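Long-range contacts in lysyl oxidase (Pichia pastoris, PDB 1W7C), which probably oxidises primary amines, including lysine side chains, to aldehydes with a copper ion and a protein-derived topaquinone cofactor: residues L146-N151 with Y167-H173; V158-I163 with P206-F210; T187-C193 with F209-M215. Residue numbers count along the deposited sequence, not the author numbering.

Interaction 1: L146-N151 with Y167-H173. With NAG (2-acetamido-2-deoxy-beta-D-glucopyranose), chain R.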
loop_
_atom_site.group_PDB
_atom_site.type_symbol
_atom_site.label_atom_id
_atom_site.label_comp_id
_atom_site.label_asym_id
_atom_site.label_seq_id
_atom_site.Cartn_x
_atom_site.Cartn_y
_atom_site.Cartn_z
ATOM N N LEU A 146 -35.680 -6.615 27.758
ATOM C CA LEU A 146 -36.146 -6.960 26.434
ATOM C C LEU A 146 -36.918 -8.276 26.435
ATOM O O LEU A 146 -37.953 -8.370 25.803
ATOM C CB LEU A 146 -34.985 -6.998 25.439
ATOM C CG LEU A 146 -34.400 -5.635 25.058
ATOM C CD1 LEU A 146 -33.341 -5.829 24.003
ATOM C CD2 LEU A 146 -35.470 -4.705 24.549
ATOM N N ASN A 147 -36.448 -9.270 27.166
ATOM C CA ASN A 147 -37.167 -10.541 27.242
ATOM C C ASN A 147 -38.555 -10.367 27.872
ATOM O O ASN A 147 -39.530 -10.952 27.416
ATOM C CB ASN A 147 -36.349 -11.552 28.016
ATOM C CG ASN A 147 -36.993 -12.934 28.038
ATOM O OD1 ASN A 147 -37.128 -13.596 26.991
ATOM N ND2 ASN A 147 -37.390 -13.381 29.229
ATOM N N LYS A 148 -38.634 -9.512 28.892
ATOM C CA LYS A 148 -39.895 -9.206 29.574
ATOM C C LYS A 148 -40.935 -8.619 28.605
ATOM O O LYS A 148 -42.119 -8.927 28.684
ATOM C CB LYS A 148 -39.638 -8.244 30.747
ATOM C CG LYS A 148 -40.831 -7.975 31.654
ATOM C CD LYS A 148 -40.386 -7.176 32.893
ATOM C CE LYS A 148 -41.554 -6.942 33.874
ATOM N NZ LYS A 148 -41.064 -6.735 35.274
ATOM N N ASN A 149 -40.483 -7.791 27.673
ATOM C CA ASN A 149 -41.378 -7.174 26.694
ATOM C C ASN A 149 -41.637 -8.011 25.438
ATOM O O ASN A 149 -42.765 -8.059 24.934
ATOM C CB ASN A 149 -40.841 -5.800 26.305
ATOM C CG ASN A 149 -41.129 -4.762 27.351
ATOM O OD1 ASN A 149 -42.119 -4.029 27.253
ATOM N ND2 ASN A 149 -40.296 -4.709 28.388
ATOM N N LEU A 150 -40.597 -8.658 24.930
ATOM C CA LEU A 150 -40.671 -9.356 23.642
ATOM C C LEU A 150 -41.194 -10.788 23.756
ATOM O O LEU A 150 -41.638 -11.348 22.756
ATOM C CB LEU A 150 -39.311 -9.342 22.916
ATOM C CG LEU A 150 -38.794 -7.934 22.575
ATOM C CD1 LEU A 150 -37.393 -8.050 22.001
ATOM C CD2 LEU A 150 -39.690 -7.193 21.588
ATOM N N ASN A 151 -41.182 -11.363 24.961
ATOM C CA ASN A 151 -41.636 -12.741 25.151
ATOM C C ASN A 151 -43.037 -12.862 25.776
ATOM O O ASN A 151 -43.362 -13.882 26.378
ATOM C CB ASN A 151 -40.620 -13.535 25.980
ATOM C CG ASN A 151 -40.748 -15.040 25.789
ATOM O OD1 ASN A 151 -41.064 -15.516 24.688
ATOM N ND2 ASN A 151 -40.490 -15.793 26.869
ATOM N N TYR A 167 -39.821 -16.962 18.712
ATOM C CA TYR A 167 -38.900 -16.211 19.555
ATOM C C TYR A 167 -37.628 -16.977 19.927
ATOM O O TYR A 167 -36.550 -16.387 19.933
ATOM C CB TYR A 167 -39.632 -15.780 20.814
ATOM C CG TYR A 167 -38.835 -14.950 21.803
ATOM C CD1 TYR A 167 -38.503 -13.626 21.531
ATOM C CD2 TYR A 167 -38.460 -15.478 23.036
ATOM C CE1 TYR A 167 -37.818 -12.856 22.449
ATOM C CE2 TYR A 167 -37.777 -14.709 23.964
ATOM C CZ TYR A 167 -37.451 -13.402 23.663
ATOM O OH TYR A 167 -36.797 -12.630 24.586
ATOM N N GLU A 168 -37.746 -18.291 20.166
ATOM C CA GLU A 168 -36.607 -19.112 20.579
ATOM C C GLU A 168 -35.514 -19.163 19.502
ATOM O O GLU A 168 -34.358 -19.481 19.798
ATOM C CB GLU A 168 -37.046 -20.553 20.873
ATOM C CG GLU A 168 -37.773 -20.761 22.194
ATOM C CD GLU A 168 -39.066 -19.987 22.286
ATOM O OE1 GLU A 168 -39.227 -19.268 23.297
ATOM O OE2 GLU A 168 -39.912 -20.089 21.348
ATOM N N ASP A 169 -35.897 -18.899 18.250
ATOM C CA ASP A 169 -35.004 -19.048 17.105
ATOM C C ASP A 169 -34.395 -17.726 16.649
ATOM O O ASP A 169 -33.744 -17.679 15.609
ATOM C CB ASP A 169 -35.772 -19.683 15.926
ATOM C CG ASP A 169 -36.176 -21.094 16.183
ATOM O OD1 ASP A 169 -35.760 -21.652 17.208
ATOM O OD2 ASP A 169 -36.900 -21.725 15.393
ATOM N N MET A 170 -34.609 -16.656 17.408
ATOM C CA MET A 170 -34.021 -15.355 17.119
ATOM C C MET A 170 -33.372 -14.784 18.383
ATOM O O MET A 170 -33.568 -15.282 19.500
ATOM C CB MET A 170 -35.087 -14.406 16.540
ATOM C CG MET A 170 -36.092 -13.879 17.571
ATOM S SD MET A 170 -37.433 -12.940 16.865
ATOM C CE MET A 170 -38.305 -14.218 15.903
ATOM N N GLY A 171 -32.612 -13.725 18.186
ATOM C CA GLY A 171 -31.986 -13.020 19.275
ATOM C C GLY A 171 -32.161 -11.530 19.088
ATOM O O GLY A 171 -31.815 -10.956 18.046
ATOM N N CYS A 172 -32.697 -10.882 20.112
ATOM C CA CYS A 172 -32.985 -9.461 20.050
ATOM C C CYS A 172 -32.007 -8.742 20.967
ATOM O O CYS A 172 -31.619 -9.271 22.026
ATOM C CB CYS A 172 -34.460 -9.212 20.424
ATOM S SG CYS A 172 -35.610 -10.188 19.375
ATOM N N HIS A 173 -31.585 -7.562 20.537
ATOM C CA HIS A 173 -30.445 -6.861 21.132
ATOM C C HIS A 173 -30.483 -5.365 20.764
ATOM O O HIS A 173 -31.281 -4.932 19.942
ATOM C CB HIS A 173 -29.132 -7.498 20.658
ATOM C CG HIS A 173 -29.002 -7.552 19.175
ATOM N ND1 HIS A 173 -28.171 -6.715 18.474
ATOM C CD2 HIS A 173 -29.621 -8.327 18.252
ATOM C CE1 HIS A 173 -28.286 -6.959 17.180
ATOM N NE2 HIS A 173 -29.163 -7.930 17.017
HETATM C C1 NAG R . -40.597 -17.211 26.614
HETATM C C2 NAG R . -39.627 -17.854 27.639
HETATM C C3 NAG R . -39.739 -19.382 27.646
HETATM C C4 NAG R . -41.200 -19.793 27.769
HETATM C C5 NAG R . -42.053 -19.064 26.735
HETATM C C6 NAG R . -43.516 -19.469 26.895
HETATM C C7 NAG R . -37.442 -16.810 28.154
HETATM C C8 NAG R . -36.016 -16.650 27.694
HETATM N N2 NAG R . -38.255 -17.473 27.324
HETATM O O3 NAG R . -39.010 -19.948 28.723
HETATM O O4 NAG R . -41.338 -21.188 27.593
HETATM O O5 NAG R . -41.909 -17.664 26.884
HETATM O O6 NAG R . -44.356 -18.386 26.578
HETATM O O7 NAG R . -37.792 -16.333 29.230
#

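Interaction 2: V158-I163 with P206-F210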
loop_
_atom_site.group_PDB
_atom_site.type_symbol
_atom_site.label_atom_id
_atom_site.label_comp_id
_atom_site.label_asym_id
_atom_site.label_seq_id
_atom_site.Cartn_x
_atom_site.Cartn_y
_atom_site.Cartn_z
ATOM N N VAL A 158 -46.598 -11.751 17.253
ATOM C CA VAL A 158 -46.149 -10.689 16.347
ATOM C C VAL A 158 -44.817 -11.063 15.701
ATOM O O VAL A 158 -44.660 -11.012 14.475
ATOM C CB VAL A 158 -45.981 -9.335 17.090
ATOM C CG1 VAL A 158 -45.238 -8.318 16.225
ATOM C CG2 VAL A 158 -47.346 -8.772 17.499
ATOM N N LEU A 159 -43.852 -11.448 16.529
ATOM C CA LEU A 159 -42.529 -11.766 16.020
ATOM C C LEU A 159 -42.555 -12.959 15.053
ATOM O O LEU A 159 -41.952 -12.892 13.990
ATOM C CB LEU A 159 -41.558 -12.012 17.161
ATOM C CG LEU A 159 -41.191 -10.799 18.023
ATOM C CD1 LEU A 159 -40.460 -11.288 19.284
ATOM C CD2 LEU A 159 -40.335 -9.788 17.242
ATOM N N GLU A 160 -43.238 -14.044 15.408
ATOM C CA GLU A 160 -43.292 -15.212 14.526
ATOM C C GLU A 160 -44.021 -14.880 13.232
ATOM O O GLU A 160 -43.612 -15.302 12.163
ATOM C CB GLU A 160 -43.941 -16.420 15.217
ATOM C CG GLU A 160 -43.902 -17.673 14.350
ATOM C CD GLU A 160 -44.138 -18.952 15.111
ATOM O OE1 GLU A 160 -44.827 -18.908 16.144
ATOM O OE2 GLU A 160 -43.639 -20.005 14.666
ATOM N N GLY A 161 -45.111 -14.134 13.339
ATOM C CA GLY A 161 -45.866 -13.712 12.170
ATOM C C GLY A 161 -45.063 -12.893 11.180
ATOM O O GLY A 161 -45.164 -13.114 9.983
ATOM N N LEU A 162 -44.287 -11.935 11.674
ATOM C CA LEU A 162 -43.517 -11.052 10.796
ATOM C C LEU A 162 -42.243 -11.707 10.268
ATOM O O LEU A 162 -41.868 -11.502 9.126
ATOM C CB LEU A 162 -43.153 -9.750 11.531
ATOM C CG LEU A 162 -44.356 -8.859 11.908
ATOM C CD1 LEU A 162 -43.886 -7.637 12.703
ATOM C CD2 LEU A 162 -45.150 -8.416 10.694
ATOM N N ILE A 163 -41.584 -12.492 11.116
ATOM C CA ILE A 163 -40.225 -12.973 10.854
ATOM C C ILE A 163 -40.186 -14.390 10.293
ATOM O O ILE A 163 -39.312 -14.704 9.502
ATOM C CB ILE A 163 -39.361 -12.825 12.143
ATOM C CG1 ILE A 163 -39.265 -11.346 12.508
ATOM C CG2 ILE A 163 -37.956 -13.423 11.953
ATOM C CD1 ILE A 163 -38.739 -11.056 13.896
ATOM N N PRO A 206 -30.283 -10.205 9.681
ATOM C CA PRO A 206 -31.114 -9.208 10.355
ATOM C C PRO A 206 -32.540 -9.275 9.833
ATOM O O PRO A 206 -32.771 -9.401 8.621
ATOM C CB PRO A 206 -30.467 -7.881 9.950
ATOM C CG PRO A 206 -29.908 -8.137 8.562
ATOM C CD PRO A 206 -29.434 -9.580 8.648
ATOM N N THR A 207 -33.506 -9.178 10.743
ATOM C CA THR A 207 -34.926 -9.402 10.395
ATOM C C THR A 207 -35.704 -8.197 9.901
ATOM O O THR A 207 -36.796 -8.360 9.368
ATOM C CB THR A 207 -35.681 -9.941 11.606
ATOM O OG1 THR A 207 -35.667 -8.975 12.666
ATOM C CG2 THR A 207 -35.018 -11.205 12.156
ATOM N N GLY A 208 -35.196 -6.997 10.128
ATOM C CA GLY A 208 -35.949 -5.782 9.842
ATOM C C GLY A 208 -37.028 -5.478 10.856
ATOM O O GLY A 208 -37.859 -4.594 10.631
ATOM N N PHE A 209 -37.021 -6.187 11.991
ATOM C CA PHE A 209 -37.907 -5.820 13.097
ATOM C C PHE A 209 -37.132 -4.969 14.091
ATOM O O PHE A 209 -36.096 -5.394 14.581
ATOM C CB PHE A 209 -38.450 -7.055 13.797
ATOM C CG PHE A 209 -39.442 -6.728 14.857
ATOM C CD1 PHE A 209 -40.741 -6.472 14.520
ATOM C CD2 PHE A 209 -39.052 -6.569 16.178
ATOM C CE1 PHE A 209 -41.649 -6.135 15.475
ATOM C CE2 PHE A 209 -39.973 -6.210 17.149
ATOM C CZ PHE A 209 -41.266 -5.992 16.790
ATOM N N PHE A 210 -37.623 -3.775 14.378
ATOM C CA PHE A 210 -36.929 -2.817 15.236
ATOM C C PHE A 210 -37.810 -2.378 16.408
ATOM O O PHE A 210 -39.032 -2.507 16.383
ATOM C CB PHE A 210 -36.527 -1.577 14.424
ATOM C CG PHE A 210 -35.751 -1.908 13.165
ATOM C CD1 PHE A 210 -36.383 -1.928 11.936
ATOM C CD2 PHE A 210 -34.410 -2.299 13.233
ATOM C CE1 PHE A 210 -35.685 -2.283 10.796
ATOM C CE2 PHE A 210 -33.705 -2.619 12.085
ATOM C CZ PHE A 210 -34.337 -2.636 10.879
#

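Interaction 3: T187-C193 with F209-M215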
loop_
_atom_site.group_PDB
_atom_site.type_symbol
_atom_site.label_atom_id
_atom_site.label_comp_id
_atom_site.label_asym_id
_atom_site.label_seq_id
_atom_site.Cartn_x
_atom_site.Cartn_y
_atom_site.Cartn_z
ATOM N N THR A 187 -32.832 8.579 28.758
ATOM C CA THR A 187 -31.943 7.683 28.057
ATOM C C THR A 187 -32.778 6.672 27.325
ATOM O O THR A 187 -33.535 5.920 27.937
ATOM C CB THR A 187 -31.001 6.994 29.047
ATOM O OG1 THR A 187 -30.305 8.007 29.791
ATOM C CG2 THR A 187 -29.950 6.083 28.333
ATOM N N VAL A 188 -32.623 6.659 26.004
ATOM C CA VAL A 188 -33.316 5.709 25.148
ATOM C C VAL A 188 -32.327 4.879 24.343
ATOM O O VAL A 188 -31.129 5.141 24.321
ATOM C CB VAL A 188 -34.347 6.412 24.233
ATOM C CG1 VAL A 188 -35.294 7.243 25.055
ATOM C CG2 VAL A 188 -33.633 7.277 23.186
ATOM N N ASP A 189 -32.848 3.855 23.698
ATOM C CA ASP A 189 -32.007 2.968 22.908
ATOM C C ASP A 189 -32.892 2.243 21.895
ATOM O O ASP A 189 -34.061 1.964 22.171
ATOM C CB ASP A 189 -31.292 1.983 23.874
ATOM C CG ASP A 189 -30.080 1.303 23.299
ATOM O OD1 ASP A 189 -29.626 1.647 22.167
ATOM O OD2 ASP A 189 -29.466 0.420 23.958
ATOM N N TYR A 190 -32.338 1.990 20.728
ATOM C CA TYR A 190 -33.010 1.230 19.699
ATOM C C TYR A 190 -32.470 -0.202 19.718
ATOM O O TYR A 190 -31.470 -0.502 20.355
ATOM C CB TYR A 190 -32.784 1.871 18.331
ATOM C CG TYR A 190 -33.547 3.174 18.141
ATOM C CD1 TYR A 190 -33.010 4.381 18.556
ATOM C CD2 TYR A 190 -34.802 3.206 17.544
ATOM C CE1 TYR A 190 -33.693 5.566 18.378
ATOM C CE2 TYR A 190 -35.493 4.407 17.341
ATOM C CZ TYR A 190 -34.927 5.580 17.756
ATOM O OH TYR A 190 -35.621 6.751 17.542
ATOM N N GLY A 191 -33.158 -1.079 19.014
ATOM C CA GLY A 191 -32.757 -2.466 18.920
ATOM C C GLY A 191 -33.377 -3.186 17.747
ATOM O O GLY A 191 -34.236 -2.631 17.040
ATOM N N THR A 192 -32.882 -4.402 17.513
ATOM C CA THR A 192 -33.426 -5.239 16.461
ATOM C C THR A 192 -33.323 -6.694 16.833
ATOM O O THR A 192 -32.829 -7.028 17.917
ATOM C CB THR A 192 -32.710 -4.950 15.114
ATOM O OG1 THR A 192 -33.458 -5.524 14.035
ATOM C CG2 THR A 192 -31.303 -5.586 15.056
ATOM N N CYS A 193 -33.787 -7.555 15.933
ATOM C CA CYS A 193 -33.679 -8.991 16.108
ATOM C C CYS A 193 -32.993 -9.623 14.897
ATOM O O CYS A 193 -33.167 -9.174 13.760
ATOM C CB CYS A 193 -35.069 -9.627 16.273
ATOM S SG CYS A 193 -36.037 -9.023 17.663
ATOM N N PHE A 209 -37.021 -6.187 11.991
ATOM C CA PHE A 209 -37.907 -5.820 13.097
ATOM C C PHE A 209 -37.132 -4.969 14.091
ATOM O O PHE A 209 -36.096 -5.394 14.581
ATOM C CB PHE A 209 -38.450 -7.055 13.797
ATOM C CG PHE A 209 -39.442 -6.728 14.857
ATOM C CD1 PHE A 209 -40.741 -6.472 14.520
ATOM C CD2 PHE A 209 -39.052 -6.569 16.178
ATOM C CE1 PHE A 209 -41.649 -6.135 15.475
ATOM C CE2 PHE A 209 -39.973 -6.210 17.149
ATOM C CZ PHE A 209 -41.266 -5.992 16.790
ATOM N N PHE A 210 -37.623 -3.775 14.378
ATOM C CA PHE A 210 -36.929 -2.817 15.236
ATOM C C PHE A 210 -37.810 -2.378 16.408
ATOM O O PHE A 210 -39.032 -2.507 16.383
ATOM C CB PHE A 210 -36.527 -1.577 14.424
ATOM C CG PHE A 210 -35.751 -1.908 13.165
ATOM C CD1 PHE A 210 -36.383 -1.928 11.936
ATOM C CD2 PHE A 210 -34.410 -2.299 13.233
ATOM C CE1 PHE A 210 -35.685 -2.283 10.796
ATOM C CE2 PHE A 210 -33.705 -2.619 12.085
ATOM C CZ PHE A 210 -34.337 -2.636 10.879
ATOM N N PHE A 211 -37.169 -1.811 17.410
ATOM C CA PHE A 211 -37.847 -1.287 18.561
ATOM C C PHE A 211 -37.023 -0.197 19.232
ATOM O O PHE A 211 -35.843 -0.018 18.943
ATOM C CB PHE A 211 -38.199 -2.410 19.561
ATOM C CG PHE A 211 -37.057 -3.317 19.873
ATOM C CD1 PHE A 211 -36.170 -3.020 20.900
ATOM C CD2 PHE A 211 -36.874 -4.494 19.160
ATOM C CE1 PHE A 211 -35.086 -3.860 21.170
ATOM C CE2 PHE A 211 -35.809 -5.325 19.420
ATOM C CZ PHE A 211 -34.920 -5.027 20.439
ATOM N N LYS A 212 -37.684 0.520 20.127
ATOM C CA LYS A 212 -37.106 1.643 20.847
ATOM C C LYS A 212 -37.637 1.608 22.256
ATOM O O LYS A 212 -38.835 1.443 22.461
ATOM C CB LYS A 212 -37.468 2.973 20.195
ATOM C CG LYS A 212 -36.772 4.190 20.815
ATOM C CD LYS A 212 -37.378 5.493 20.309
ATOM C CE LYS A 212 -36.693 6.699 20.900
ATOM N NZ LYS A 212 -37.316 7.999 20.519
ATOM N N PHE A 213 -36.749 1.777 23.228
ATOM C CA PHE A 213 -37.132 1.760 24.634
ATOM C C PHE A 213 -36.469 2.871 25.428
ATOM O O PHE A 213 -35.452 3.416 25.038
ATOM C CB PHE A 213 -36.894 0.383 25.280
ATOM C CG PHE A 213 -35.461 -0.095 25.240
ATOM C CD1 PHE A 213 -34.649 0.043 26.345
ATOM C CD2 PHE A 213 -34.935 -0.728 24.102
ATOM C CE1 PHE A 213 -33.352 -0.441 26.330
ATOM C CE2 PHE A 213 -33.624 -1.203 24.080
ATOM C CZ PHE A 213 -32.837 -1.055 25.190
ATOM N N ASP A 214 -37.147 3.256 26.494
ATOM C CA ASP A 214 -36.660 4.199 27.476
ATOM C C ASP A 214 -36.117 3.389 28.652
ATOM O O ASP A 214 -36.835 2.568 29.259
ATOM C CB ASP A 214 -37.791 5.099 27.953
ATOM C CG ASP A 214 -37.304 6.174 28.868
ATOM O OD1 ASP A 214 -36.747 5.843 29.904
ATOM O OD2 ASP A 214 -37.480 7.385 28.651
ATOM N N MET A 215 -34.836 3.582 28.944
ATOM C CA MET A 215 -34.140 2.886 30.030
ATOM C C MET A 215 -33.555 3.898 31.020
ATOM O O MET A 215 -32.470 3.682 31.578
ATOM C CB MET A 215 -33.041 1.970 29.447
ATOM C CG MET A 215 -32.104 2.678 28.486
ATOM S SD MET A 215 -30.635 1.715 28.058
ATOM C CE MET A 215 -29.804 1.638 29.653
#

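Interaction 1: L146-N151 with Y167-H173
Y167 opens the 167-173 segment and, with 95 Å² covered, dominates the contact. Its OH donates a hydrogen bond to OD1 of N147 (2.6 Å), in the last turn of helix 136-150, while CE1 of Y167 packs against CB of L150 at 3.8 Å. One ring face receives a CH-pi contact, CB of N151 lying 4.1 Å from the Y167 ring centroid and 29° off the normal. E168 forms a salt bridge with R156, which also hydrogen-bonds OD1 of N151. Further on, CB of C172, disulfide-bonded to C193, meets CD1 of L150 at 3.5 Å, and CA of H173 is approached by CD1 of L146 at 4.2 Å. The sugar is joined to the protein by a 1.4 Å bond between ND2 of N151 and C1 of NAG; ND2 of N147 donates to O7 of NAG at 3.0 Å. The N147 amide therefore spends its acceptor on a tyrosine and its donor on the glycan, which fixes its orientation and ties the sugar to the helix end.

Interaction 2: V158-I163 with P206-F210
F209, with 80 Å² covered, is the residue round which this contact is organised. Four side chains of helix 153-163 meet it. CD2 of L159 sits over one face of the F209 ring, 3.7 Å from the centroid and 18° off the normal, a well-formed CH-pi contact. Around it, CD1 of L162 comes to 3.8 Å from CD1 of F209, CG1 of V158 to 4.3 Å from CE1 of F209, and CD1 of I163 to 4.0 Å from CB of F209. The spacing of V158, L159, L162 and I163 places them along one side of the helix. I163 (53 Å²) also reaches the preceding turn: its CG2 meets CG2 of T207 at 3.7 Å. T207 turns its methyl to the helix and uses its hydroxyl elsewhere, OG1 accepting from N of F209 at 3.2 Å in an ST turn and bonding to the carbonyl of C193. G208, at phi/psi 76/11, makes the corner between the two strands. No hydrogen bond crosses between the segments. Since L241 of helix 238-246 also touches F209, the arrangement is that of an alpha/beta domain in which helices cover one face of an antiparallel sheet through a buried aromatic side chain.

Interaction 3: T187-C193 with F209-M215
Strands 187-195 and 209-214 are adjacent inner strands of a five-stranded antiparallel sheet, in a small alpha/beta domain consistent with the N3 domain of copper amine oxidases. Their short segments run at 155° with axes 4.6 Å apart. D189 and F213 form a hydrogen-bonded pair (N of D189 to O of F213 3.0 Å, N of F213 to O of D189 2.9 Å), as do G191 and F211 (N of G191 to O of F211 2.9 Å, N of F211 to O of G191 3.1 Å). Beyond them, N of M215 donates to O of T187 at 2.9 Å. At the other end OG1 of T192 donates to O of F209 (2.7 Å), which N of C193 reaches only weakly at 3.4 Å.

Across V188-D214 and Y190-K212, the non-hydrogen-bonded pairs, CA atoms come to 4.3 Å. CG of K212 lies over the Y190 ring, 3.8 Å from its centroid and 16° off the normal. On the other face CB of D189 covers the F213 ring (4.1 Å to the centroid), and CA of G191 covers that of F211 (3.9 Å); a CB built on G191 would fall 2.3 Å from CE1 of F211, so this overlap depends on the missing side chain.

The face of D189, F211 and F213 meets helix 136-150, where K142 forms a salt bridge with D189 and L146 touches both rings. Y190, T192 and F210 face loop residues P349 and F350 instead, while strands 170-180 and 224-230 flank the pair.

All three contacts belong to one domain, away from the copper site, and meet at the same five-stranded sheet. Interaction 3 is buried within the sheet, held by backbone hydrogen bonds with CH-pi contacts over its rings; interactions 1 and 2 bring consecutive helices against it and depend largely on side chains. Interaction 2 is wholly buried and apolar, whereas interaction 1 changes from leucine packing beside the sheet to polar amide and sugar chemistry at the surface. The C172-C193 disulfide joins interactions 1 and 3, with SG atoms of C172 and C193 2.1 Å apart. F209 and F210 are common to interactions 2 and 3, and SD of M170 packs on CD1 of I163 at 3.8 Å between interactions 1 and 2.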